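Local coordinates for RagA protein (Porphyromonas gingivalis, PDB 6SLN) that probably imports substrates across the bacterial outer membrane as a TonB-dependent receptor, through a beta-barrel that holds an N-terminal plug domain, at residues 526-531 / 565-570; 595-600 / 642-647; 227-232 / 306-311; 957-962 / 983-988. All coordinates share one frame; numbering follows the deposited sequence.

Interaction 1. Residues 526-531 / 565-570. With LMT (dodecyl-beta-D-maltoside), chain H.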
# COMPACT_ATOMS: atom_id res chain seq x y z
N ILE A 526 0.06 -25.95 12.88
CA ILE A 526 -0.71 -24.86 12.31
C ILE A 526 0.10 -23.59 12.51
O ILE A 526 0.71 -23.39 13.56
CB ILE A 526 -2.12 -24.72 12.93
CG1 ILE A 526 -2.04 -24.30 14.39
CG2 ILE A 526 -2.93 -26.02 12.82
CD1 ILE A 526 -3.40 -24.06 15.03
N GLU A 527 0.15 -22.76 11.47
CA GLU A 527 0.86 -21.49 11.54
C GLU A 527 0.07 -20.46 10.76
O GLU A 527 -0.71 -20.80 9.87
CB GLU A 527 2.29 -21.60 11.00
CG GLU A 527 2.44 -21.41 9.51
CD GLU A 527 3.89 -21.35 9.10
OE1 GLU A 527 4.78 -21.58 9.96
OE2 GLU A 527 4.16 -21.06 7.91
N TYR A 528 0.26 -19.20 11.12
CA TYR A 528 -0.46 -18.08 10.54
C TYR A 528 0.51 -16.92 10.35
O TYR A 528 1.22 -16.55 11.28
CB TYR A 528 -1.63 -17.64 11.43
CG TYR A 528 -2.21 -16.27 11.11
CD1 TYR A 528 -1.61 -15.11 11.59
CD2 TYR A 528 -3.36 -16.13 10.32
CE1 TYR A 528 -2.10 -13.88 11.30
CE2 TYR A 528 -3.87 -14.89 10.03
CZ TYR A 528 -3.23 -13.76 10.53
OH TYR A 528 -3.72 -12.50 10.25
N GLU A 529 0.53 -16.36 9.16
CA GLU A 529 1.13 -15.06 8.91
C GLU A 529 0.03 -14.16 8.39
O GLU A 529 -0.81 -14.59 7.61
CB GLU A 529 2.26 -15.12 7.86
CG GLU A 529 3.46 -15.93 8.25
CD GLU A 529 3.19 -17.42 8.23
OE1 GLU A 529 3.66 -18.10 9.17
OE2 GLU A 529 2.51 -17.91 7.28
N GLY A 530 0.03 -12.91 8.82
CA GLY A 530 -0.93 -11.95 8.32
C GLY A 530 -0.35 -10.55 8.37
O GLY A 530 0.43 -10.21 9.26
N ASP A 531 -0.73 -9.74 7.38
CA ASP A 531 -0.33 -8.34 7.44
C ASP A 531 -1.39 -7.46 6.81
O ASP A 531 -2.39 -7.93 6.27
CB ASP A 531 1.04 -8.12 6.78
CG ASP A 531 1.00 -8.25 5.26
OD1 ASP A 531 0.07 -8.87 4.72
OD2 ASP A 531 1.94 -7.75 4.61
N ALA A 565 1.27 -9.72 11.80
CA ALA A 565 0.94 -10.63 12.88
C ALA A 565 1.33 -12.05 12.49
O ALA A 565 1.11 -12.46 11.34
CB ALA A 565 -0.57 -10.59 13.21
N GLU A 566 1.89 -12.81 13.43
CA GLU A 566 2.03 -14.24 13.19
C GLU A 566 1.95 -15.02 14.49
O GLU A 566 2.20 -14.50 15.58
CB GLU A 566 3.32 -14.60 12.47
CG GLU A 566 4.47 -13.72 12.82
CD GLU A 566 5.50 -13.73 11.73
OE1 GLU A 566 6.61 -13.19 11.94
OE2 GLU A 566 5.21 -14.31 10.67
N TYR A 567 1.57 -16.27 14.34
CA TYR A 567 1.56 -17.21 15.44
C TYR A 567 1.73 -18.60 14.84
O TYR A 567 1.58 -18.79 13.63
CB TYR A 567 0.28 -17.10 16.29
CG TYR A 567 -1.02 -17.51 15.62
CD1 TYR A 567 -1.35 -18.85 15.42
CD2 TYR A 567 -1.95 -16.55 15.21
CE1 TYR A 567 -2.57 -19.21 14.81
CE2 TYR A 567 -3.16 -16.91 14.60
CZ TYR A 567 -3.46 -18.23 14.41
OH TYR A 567 -4.64 -18.58 13.82
N ALA A 568 2.05 -19.55 15.70
CA ALA A 568 2.10 -20.94 15.29
C ALA A 568 1.81 -21.83 16.49
O ALA A 568 1.90 -21.40 17.65
CB ALA A 568 3.46 -21.28 14.65
N TYR A 569 1.44 -23.07 16.18
CA TYR A 569 1.21 -24.09 17.19
C TYR A 569 1.86 -25.37 16.70
O TYR A 569 1.89 -25.64 15.49
CB TYR A 569 -0.28 -24.34 17.42
CG TYR A 569 -1.01 -23.29 18.22
CD1 TYR A 569 -0.99 -23.31 19.61
CD2 TYR A 569 -1.76 -22.30 17.59
CE1 TYR A 569 -1.68 -22.36 20.35
CE2 TYR A 569 -2.45 -21.34 18.31
CZ TYR A 569 -2.40 -21.37 19.69
OH TYR A 569 -3.09 -20.42 20.42
N LEU A 570 2.38 -26.15 17.65
CA LEU A 570 2.90 -27.49 17.38
C LEU A 570 2.27 -28.45 18.37
O LEU A 570 2.23 -28.17 19.57
CB LEU A 570 4.43 -27.56 17.50
CG LEU A 570 4.99 -28.96 17.17
CD1 LEU A 570 4.76 -29.36 15.69
CD2 LEU A 570 6.46 -29.02 17.53
C1B LMT H . 9.39 -20.75 10.59
C2B LMT H . 8.77 -19.37 10.13
C3B LMT H . 9.75 -18.17 10.31
C4B LMT H . 10.34 -18.25 11.73
C5B LMT H . 11.19 -19.53 11.66
C6B LMT H . 12.25 -19.58 12.76
O1B LMT H . 9.88 -21.52 9.52
O2B LMT H . 8.34 -19.46 8.83
O3B LMT H . 9.17 -16.96 10.01
O4' LMT H . 11.10 -17.15 12.04
O5B LMT H . 10.34 -20.68 11.65
O6B LMT H . 13.51 -19.83 12.21
C1' LMT H . 8.90 -24.36 6.86
C2' LMT H . 7.68 -23.92 7.69
C3' LMT H . 8.12 -22.60 8.35
C4' LMT H . 9.30 -22.80 9.32
C5' LMT H . 10.38 -23.77 8.70
C6' LMT H . 11.27 -24.45 9.74
O1' LMT H . 8.67 -25.38 5.92
O2' LMT H . 6.57 -23.63 6.91
O3' LMT H . 7.06 -21.97 8.97
O5' LMT H . 9.91 -24.78 7.79
O6' LMT H . 10.91 -24.00 11.02
C1 LMT H . 7.47 -26.16 5.91
C2 LMT H . 7.16 -26.46 4.45
C3 LMT H . 5.80 -27.03 4.15
C4 LMT H . 5.86 -27.96 2.94
C5 LMT H . 5.04 -29.21 3.17
C6 LMT H . 4.21 -29.65 1.99
C7 LMT H . 3.21 -30.68 2.46
C8 LMT H . 2.38 -31.28 1.34
C9 LMT H . 1.36 -32.27 1.87
C10 LMT H . 0.56 -32.96 0.78
C11 LMT H . -0.61 -33.70 1.40
C12 LMT H . -1.29 -34.64 0.45
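Strands 526-531 and 565-570 run antiparallel at 177°, their axes 4.6 Å apart at closest, and three pairs of backbone bonds lace them together at I526-Y569, Y528-Y567 and G530-A565. The bonds vary in shape: Y569 N approaches I526 O almost along its C=O axis at 2.7 Å, whereas Y528 N and Y567 O meet in the carbonyl plane. One face of this part of the barrel wall is mostly aromatic and apolar. Y567 has CG in the crowded position between its backbone N and carbonyl carbon (chi1 67°), which swings the ring back across the strand gap until Y528 CB sits over one of its faces, 3.5 Å from CZ, as a CH-pi contact. The Y528 ring, anti to its own backbone N, is turned only 9° from the Y567 plane, but the two are slid apart with centroids 5.1 Å from each other and barely overlap. Alongside, I526 and Y569 point the same way, with I526 CD1 3.5 Å from Y569 CD2. The other face carries E527, E529 and E566 beside A568 and meets detergent: E527 OE1 is 2.5 Å from O3' of LMT, while Y525 OH and K499 NZ also bind the E527 carboxylate. Two residues further along the same face, E529 crosses E566 of the other strand obliquely, with E529 OE1 4.4 Å from E566 OE2. Their closeness may raise the proton affinity of one acid, although K499, in a weak, long ion pair with E529, would offset this.

Interaction 2. Residues 595-600 / 642-647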
# COMPACT_ATOMS: atom_id res chain seq x y z
N SER A 595 3.03 -23.24 21.86
CA SER A 595 2.47 -22.10 21.14
C SER A 595 3.46 -20.95 21.07
O SER A 595 4.10 -20.62 22.07
CB SER A 595 1.18 -21.59 21.79
OG SER A 595 0.89 -20.26 21.38
N SER A 596 3.55 -20.34 19.88
CA SER A 596 4.35 -19.13 19.69
C SER A 596 3.99 -18.02 20.67
O SER A 596 4.80 -17.12 20.90
CB SER A 596 4.16 -18.62 18.27
OG SER A 596 2.79 -18.61 17.90
N ARG A 597 2.77 -18.06 21.22
CA ARG A 597 2.21 -17.00 22.05
C ARG A 597 2.80 -16.97 23.46
O ARG A 597 2.50 -16.05 24.23
CB ARG A 597 0.68 -17.17 22.10
CG ARG A 597 0.01 -17.13 20.69
CD ARG A 597 -1.48 -16.78 20.76
NE ARG A 597 -2.05 -16.16 19.56
CZ ARG A 597 -3.14 -16.60 18.93
NH1 ARG A 597 -3.78 -17.69 19.35
NH2 ARG A 597 -3.60 -15.95 17.87
N PHE A 598 3.63 -17.95 23.81
CA PHE A 598 4.38 -17.96 25.06
C PHE A 598 5.87 -18.12 24.75
O PHE A 598 6.24 -18.69 23.72
CB PHE A 598 3.89 -19.08 25.98
CG PHE A 598 2.39 -19.19 26.03
CD1 PHE A 598 1.62 -18.13 26.48
CD2 PHE A 598 1.74 -20.34 25.60
CE1 PHE A 598 0.25 -18.22 26.52
CE2 PHE A 598 0.37 -20.43 25.64
CZ PHE A 598 -0.38 -19.36 26.10
N GLY A 599 6.72 -17.60 25.63
CA GLY A 599 8.16 -17.73 25.45
C GLY A 599 8.68 -19.17 25.53
O GLY A 599 7.99 -20.09 25.97
N SER A 600 9.94 -19.34 25.12
CA SER A 600 10.55 -20.67 24.98
C SER A 600 10.36 -21.53 26.23
O SER A 600 9.90 -22.68 26.15
CB SER A 600 12.05 -20.53 24.69
OG SER A 600 12.33 -19.42 23.86
N SER A 642 -5.42 -20.72 24.77
CA SER A 642 -4.34 -19.79 24.50
C SER A 642 -4.78 -18.69 23.55
O SER A 642 -3.93 -17.99 22.98
CB SER A 642 -3.13 -20.49 23.91
OG SER A 642 -3.56 -21.39 22.92
N GLU A 643 -6.09 -18.53 23.36
CA GLU A 643 -6.60 -17.49 22.48
C GLU A 643 -6.35 -16.14 23.13
O GLU A 643 -7.23 -15.53 23.73
CB GLU A 643 -8.08 -17.69 22.19
CG GLU A 643 -8.36 -18.49 20.95
CD GLU A 643 -7.35 -18.25 19.85
OE1 GLU A 643 -7.10 -17.06 19.51
OE2 GLU A 643 -6.83 -19.26 19.33
N ILE A 644 -5.13 -15.65 22.99
CA ILE A 644 -4.79 -14.29 23.35
C ILE A 644 -4.00 -13.68 22.21
O ILE A 644 -3.80 -14.29 21.16
CB ILE A 644 -4.00 -14.23 24.66
CG1 ILE A 644 -2.68 -14.98 24.46
CG2 ILE A 644 -4.83 -14.83 25.79
CD1 ILE A 644 -1.73 -14.88 25.65
N GLY A 645 -3.53 -12.45 22.42
CA GLY A 645 -2.66 -11.80 21.46
C GLY A 645 -1.43 -12.63 21.14
O GLY A 645 -1.15 -13.66 21.76
N ASN A 646 -0.69 -12.17 20.13
CA ASN A 646 0.43 -12.93 19.60
C ASN A 646 1.76 -12.66 20.31
O ASN A 646 2.67 -13.49 20.20
CB ASN A 646 0.60 -12.62 18.10
CG ASN A 646 -0.59 -13.06 17.29
OD1 ASN A 646 -1.07 -14.18 17.44
ND2 ASN A 646 -1.06 -12.17 16.38
N TYR A 647 1.88 -11.55 21.02
CA TYR A 647 3.16 -11.07 21.52
C TYR A 647 2.97 -10.45 22.90
O TYR A 647 3.33 -9.31 23.15
CB TYR A 647 3.77 -10.02 20.58
CG TYR A 647 3.77 -10.37 19.12
CD1 TYR A 647 4.65 -11.33 18.61
CD2 TYR A 647 2.90 -9.73 18.23
CE1 TYR A 647 4.66 -11.66 17.26
CE2 TYR A 647 2.91 -10.04 16.86
CZ TYR A 647 3.79 -11.01 16.38
OH TYR A 647 3.80 -11.34 15.04
O HOH W 1 2.63 -15.83 18.25
O HOH W 2 5.00 -14.07 21.10
O HOH W 3 1.50 -13.45 23.46
O HOH W 4 -5.96 -17.22 16.70
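A type I beta turn from S595 to F598, with an ST turn at its start where S595 OG accepts from R597 N at 2.9 Å, holds R597 out toward the loop 642-647, where E643 centres an inverse gamma turn; both loops follow barrel strands, 584-595 and 627-641. From the turn the R597 chain runs extended from CG to NE beside N646, both side chains pointing the same way. The guanidinium and the N646 amide are nearly coplanar, 13° apart, so NE and NH2 grip one oxygen side-on: R597 NE and NH2 each donate to N646 OD1 at 3.1 Å. NH2 lies in the amide plane, whereas NE comes in from above it. A second oxygen, I644 O, lies 3.0 Å above the guanidinium plane toward its rim, a position with a poor angle for a hydrogen bond from NE. E643 meets the group quite differently: its carboxylate stands at 90° to the guanidinium, giving a long salt bridge from R597 NH1 to E643 OE1 at 3.4 Å and a weak bond to OE2, and R198 NH1 is a second cationic partner of this acid. The Y567 ring also makes a cation-pi contact with R597, so several neighbours hold the group's rotation. F598 crosses I644 at about a right angle, F598 CE1 4.0 Å from I644 CD1, while F598 CZ packs against S642 CB. Water completes the join: water 4, in plane at the guanidinium edge, accepts from R597 NH2 at 2.9 Å and donates to E643 OE1.

Interaction 3. Residues 227-232 / 306-311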
# COMPACT_ATOMS: atom_id res chain seq x y z
N ILE A 227 -36.59 -9.61 2.09
CA ILE A 227 -36.31 -8.28 2.60
C ILE A 227 -35.99 -8.35 4.08
O ILE A 227 -36.37 -9.30 4.78
CB ILE A 227 -37.49 -7.31 2.37
CG1 ILE A 227 -38.78 -7.95 2.85
CG2 ILE A 227 -37.61 -6.98 0.91
CD1 ILE A 227 -39.75 -6.96 3.35
N SER A 228 -35.29 -7.32 4.56
CA SER A 228 -34.91 -7.18 5.96
C SER A 228 -35.51 -5.89 6.52
O SER A 228 -35.35 -4.82 5.93
CB SER A 228 -33.39 -7.16 6.11
OG SER A 228 -32.83 -8.44 5.84
N GLN A 229 -36.19 -6.00 7.67
CA GLN A 229 -36.72 -4.84 8.37
C GLN A 229 -36.23 -4.81 9.82
O GLN A 229 -35.84 -5.83 10.38
CB GLN A 229 -38.24 -4.85 8.36
CG GLN A 229 -38.82 -5.28 7.06
CD GLN A 229 -40.32 -5.39 7.16
OE1 GLN A 229 -40.88 -5.41 8.25
NE2 GLN A 229 -40.98 -5.47 6.01
N ILE A 230 -36.26 -3.61 10.41
CA ILE A 230 -35.94 -3.44 11.83
C ILE A 230 -37.03 -4.11 12.66
O ILE A 230 -38.23 -3.92 12.41
CB ILE A 230 -35.75 -1.95 12.15
CG1 ILE A 230 -35.15 -1.72 13.53
CG2 ILE A 230 -37.04 -1.21 12.10
CD1 ILE A 230 -35.09 -0.24 13.89
N LEU A 231 -36.64 -4.96 13.62
CA LEU A 231 -37.60 -5.94 14.12
C LEU A 231 -38.49 -5.43 15.24
O LEU A 231 -39.45 -6.12 15.60
CB LEU A 231 -36.90 -7.24 14.58
CG LEU A 231 -35.69 -7.41 15.51
CD1 LEU A 231 -35.80 -6.76 16.91
CD2 LEU A 231 -35.46 -8.90 15.66
N ASN A 232 -38.21 -4.27 15.81
CA ASN A 232 -39.05 -3.78 16.89
C ASN A 232 -39.10 -2.27 16.83
O ASN A 232 -38.05 -1.63 16.67
CB ASN A 232 -38.53 -4.28 18.24
CG ASN A 232 -39.18 -3.60 19.41
OD1 ASN A 232 -40.39 -3.67 19.59
ND2 ASN A 232 -38.38 -2.95 20.24
N PHE A 306 -33.31 4.28 8.61
CA PHE A 306 -33.42 2.85 8.39
C PHE A 306 -34.39 2.61 7.25
O PHE A 306 -35.36 3.35 7.05
CB PHE A 306 -33.89 2.08 9.65
CG PHE A 306 -32.87 2.02 10.74
CD1 PHE A 306 -32.69 3.10 11.60
CD2 PHE A 306 -32.06 0.91 10.90
CE1 PHE A 306 -31.75 3.05 12.61
CE2 PHE A 306 -31.14 0.85 11.91
CZ PHE A 306 -30.97 1.93 12.76
N LYS A 307 -34.12 1.55 6.50
CA LYS A 307 -34.83 1.23 5.27
C LYS A 307 -35.11 -0.25 5.27
O LYS A 307 -34.53 -1.01 6.05
CB LYS A 307 -33.99 1.62 4.03
CG LYS A 307 -32.57 1.00 4.07
CD LYS A 307 -31.75 1.17 2.78
CE LYS A 307 -31.13 -0.16 2.32
NZ LYS A 307 -30.88 -0.26 0.85
N THR A 308 -36.02 -0.68 4.41
CA THR A 308 -36.12 -2.09 4.10
C THR A 308 -35.01 -2.42 3.12
O THR A 308 -34.74 -1.66 2.18
CB THR A 308 -37.48 -2.42 3.50
OG1 THR A 308 -38.51 -2.00 4.41
CG2 THR A 308 -37.62 -3.90 3.28
N ALA A 309 -34.33 -3.54 3.36
CA ALA A 309 -33.21 -3.90 2.51
C ALA A 309 -33.42 -5.28 1.92
O ALA A 309 -33.99 -6.15 2.58
CB ALA A 309 -31.89 -3.85 3.29
N PRO A 310 -32.99 -5.52 0.69
CA PRO A 310 -33.19 -6.83 0.08
C PRO A 310 -32.04 -7.79 0.36
O PRO A 310 -30.89 -7.40 0.57
CB PRO A 310 -33.28 -6.49 -1.42
CG PRO A 310 -32.41 -5.27 -1.56
CD PRO A 310 -32.45 -4.52 -0.25
N THR A 311 -32.38 -9.08 0.39
CA THR A 311 -31.41 -10.16 0.55
C THR A 311 -31.73 -11.23 -0.49
O THR A 311 -32.86 -11.73 -0.53
CB THR A 311 -31.45 -10.76 1.96
OG1 THR A 311 -31.07 -9.77 2.93
CG2 THR A 311 -30.51 -11.97 2.06
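The F306 ring has the I230 side chain over one face, where CD1 of I230 is 4.4 Å from CD2 of F306. I230 reaches there because CG1 is anti to its backbone N (chi1 -169°) and the chain stays extended to CD1. Outside these segments, M339 and A340 of a loop and T391 and V394 of helix 390-396 also pack on F306. A second flat group, the amide of Q229, ends an extended side chain, its OE1 bonded to K987 NZ on the neighbouring strand. Its CG passes alongside T308, with Q229 CG 4.2 Å from T308 CG2. The T308 side chain crosses I227 obliquely, its CG2, anti to the backbone N, 3.5 Å from I227 CB. Between these side chains the backbone forms the end of an antiparallel barrel ladder, strand 218-230 beside strand 309-322. S228 and A309 are a hydrogen-bonded pair: S228 N donates to A309 O at 2.6 Å, nearly along the C=O axis, and A309 N returns a bond to S228 O at 3.0 Å, in plane on a lone pair. CA-H...O contacts back up both carbonyls, I227 CA to A309 O and T308 CA to S228 O. The strand directions make 139°, well short of antiparallel, and past Q229 the chains splay, the CA atoms of I230 and F306 being 7.6 Å apart. Each chain then continues into or out of helical segments, and N232 OD1 makes a weak cap on K234 N. Near the other end, S228 OG and T311 OG1 lie 3.7 Å apart.

Interaction 4. Residues 957-962 / 983-988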
# COMPACT_ATOMS: atom_id res chain seq x y z
N MET A 957 -40.60 -18.12 4.13
CA MET A 957 -39.75 -18.16 5.31
C MET A 957 -39.69 -16.81 6.01
O MET A 957 -39.68 -15.76 5.36
CB MET A 957 -38.34 -18.63 4.94
CG MET A 957 -37.57 -19.10 6.13
SD MET A 957 -35.85 -18.90 5.85
CE MET A 957 -35.82 -17.14 5.67
N ALA A 958 -39.63 -16.85 7.34
CA ALA A 958 -39.40 -15.68 8.17
C ALA A 958 -38.28 -15.96 9.17
O ALA A 958 -38.20 -17.07 9.72
CB ALA A 958 -40.68 -15.26 8.90
N ARG A 959 -37.42 -14.98 9.41
CA ARG A 959 -36.39 -15.07 10.45
C ARG A 959 -36.63 -13.96 11.46
O ARG A 959 -36.85 -12.80 11.08
CB ARG A 959 -34.96 -14.95 9.89
CG ARG A 959 -33.88 -15.09 11.00
CD ARG A 959 -32.41 -14.90 10.50
NE ARG A 959 -31.97 -13.53 10.73
CZ ARG A 959 -31.11 -13.17 11.67
NH1 ARG A 959 -30.60 -14.10 12.45
NH2 ARG A 959 -30.77 -11.89 11.83
N ASN A 960 -36.58 -14.32 12.75
CA ASN A 960 -36.86 -13.41 13.87
C ASN A 960 -38.24 -12.77 13.74
O ASN A 960 -38.43 -11.58 14.03
CB ASN A 960 -35.78 -12.33 13.99
CG ASN A 960 -34.46 -12.88 14.50
OD1 ASN A 960 -34.40 -13.98 15.05
ND2 ASN A 960 -33.39 -12.10 14.31
N LEU A 961 -39.22 -13.56 13.29
CA LEU A 961 -40.59 -13.08 13.12
C LEU A 961 -41.15 -12.44 14.39
O LEU A 961 -41.87 -11.44 14.31
CB LEU A 961 -41.48 -14.24 12.68
CG LEU A 961 -42.93 -13.97 12.34
CD1 LEU A 961 -43.05 -12.86 11.31
CD2 LEU A 961 -43.56 -15.25 11.82
N LEU A 962 -40.85 -13.02 15.56
CA LEU A 962 -41.34 -12.49 16.83
C LEU A 962 -40.26 -12.55 17.90
O LEU A 962 -39.53 -13.54 18.00
CB LEU A 962 -42.56 -13.25 17.36
CG LEU A 962 -43.77 -13.58 16.48
CD1 LEU A 962 -44.47 -14.81 17.02
CD2 LEU A 962 -44.74 -12.39 16.36
N TYR A 983 -27.33 -1.42 16.53
CA TYR A 983 -27.72 -1.85 15.20
C TYR A 983 -28.58 -3.09 15.43
O TYR A 983 -28.04 -4.18 15.62
CB TYR A 983 -26.50 -2.13 14.31
CG TYR A 983 -26.81 -2.24 12.83
CD1 TYR A 983 -27.94 -2.94 12.38
CD2 TYR A 983 -25.99 -1.65 11.88
CE1 TYR A 983 -28.24 -3.04 11.03
CE2 TYR A 983 -26.29 -1.74 10.51
CZ TYR A 983 -27.42 -2.44 10.09
OH TYR A 983 -27.74 -2.55 8.75
N PRO A 984 -29.90 -2.96 15.46
CA PRO A 984 -30.74 -4.09 15.92
C PRO A 984 -30.64 -5.26 14.95
O PRO A 984 -30.37 -5.09 13.76
CB PRO A 984 -32.15 -3.50 15.94
CG PRO A 984 -31.97 -1.98 15.79
CD PRO A 984 -30.70 -1.79 15.06
N ASN A 985 -30.85 -6.46 15.48
CA ASN A 985 -31.02 -7.60 14.58
C ASN A 985 -32.25 -7.37 13.71
O ASN A 985 -33.12 -6.55 14.01
CB ASN A 985 -31.17 -8.91 15.35
CG ASN A 985 -29.83 -9.49 15.77
OD1 ASN A 985 -29.01 -9.88 14.94
ND2 ASN A 985 -29.61 -9.56 17.08
N SER A 986 -32.31 -8.10 12.61
CA SER A 986 -33.31 -7.83 11.60
C SER A 986 -34.34 -8.93 11.56
O SER A 986 -34.15 -10.03 12.11
CB SER A 986 -32.65 -7.69 10.23
OG SER A 986 -31.75 -8.75 10.01
N LYS A 987 -35.46 -8.62 10.92
CA LYS A 987 -36.57 -9.53 10.69
C LYS A 987 -36.66 -9.72 9.19
O LYS A 987 -36.74 -8.74 8.44
CB LYS A 987 -37.86 -8.93 11.26
CG LYS A 987 -39.15 -9.67 10.96
CD LYS A 987 -40.32 -9.02 11.70
CE LYS A 987 -40.54 -7.57 11.27
NZ LYS A 987 -41.85 -7.38 10.58
N GLN A 988 -36.60 -10.97 8.74
CA GLN A 988 -36.60 -11.26 7.31
C GLN A 988 -37.85 -12.01 6.88
O GLN A 988 -38.32 -12.92 7.57
CB GLN A 988 -35.37 -12.08 6.91
CG GLN A 988 -34.11 -11.26 6.78
CD GLN A 988 -33.16 -11.55 7.90
OE1 GLN A 988 -32.78 -12.69 8.13
NE2 GLN A 988 -32.79 -10.51 8.64
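R959 starts at CB beside the Q988 side chain, 3.6 Å from Q988 OE1, and the two run alongside each other in the same direction. CG is anti to the backbone N (chi1 -178°), so the chain climbs off the strand, and CD passes the same amide oxygen at 3.3 Å. A bend at chi3 (96°) then turns NE back onto it: R959 NE donates to Q988 OE1 at 2.8 Å, on a lone pair, with guanidinium and amide nearly coplanar. At the tip NH2 has S986 OG near its plane at 3.8 Å, and NH1 forms a salt bridge with D120. N960 ND2 rests 3.6 Å above the centre of the R959 guanidinium. That amide does not idle there, since N960 ND2 donates to S986 O at 3.1 Å while its OD1 takes a bond from K930 NZ. Beneath, the backbones make one hydrogen-bonded antiparallel pair, R959 N to Q988 O and Q988 N to R959 O, both on lone pairs. The chain turns a corner at R959 and N960, and N960 adopts left-handed backbone angles there. K987 lays its CG and CD along the carbonyls of N960 and L961, and its NZ bonds to Y989 OH. With D120 in the plug domain, the R959 salt bridge joins barrel wall to plug, an arrangement consistent with the plugged barrel of TonB-dependent receptors.

Overall arrangement
From the N terminus, interaction 3 comes first, closing the largely helical excursion between barrel strands 218-230 and 309-322. Interaction 1 follows, closing the hairpin between neighbouring strands 515-540 and 561-580; interaction 2 then joins the loop after 584-595 to the one after 627-641. Interaction 4 closes the short link between the last two barrel strands. All four lie in series, none nested or crossed. Interactions 1 and 2 touch, their centres 10 Å apart, so the loops of interaction 2 rest on the strand 565-570 of interaction 1. Interactions 3 and 4 also touch, Q229 O being 2.9 Å from K987 N, where strands 218-230 and 986-996 meet and the barrel closes. Interactions 1 and 3 lie on opposite sides of the chain's centre.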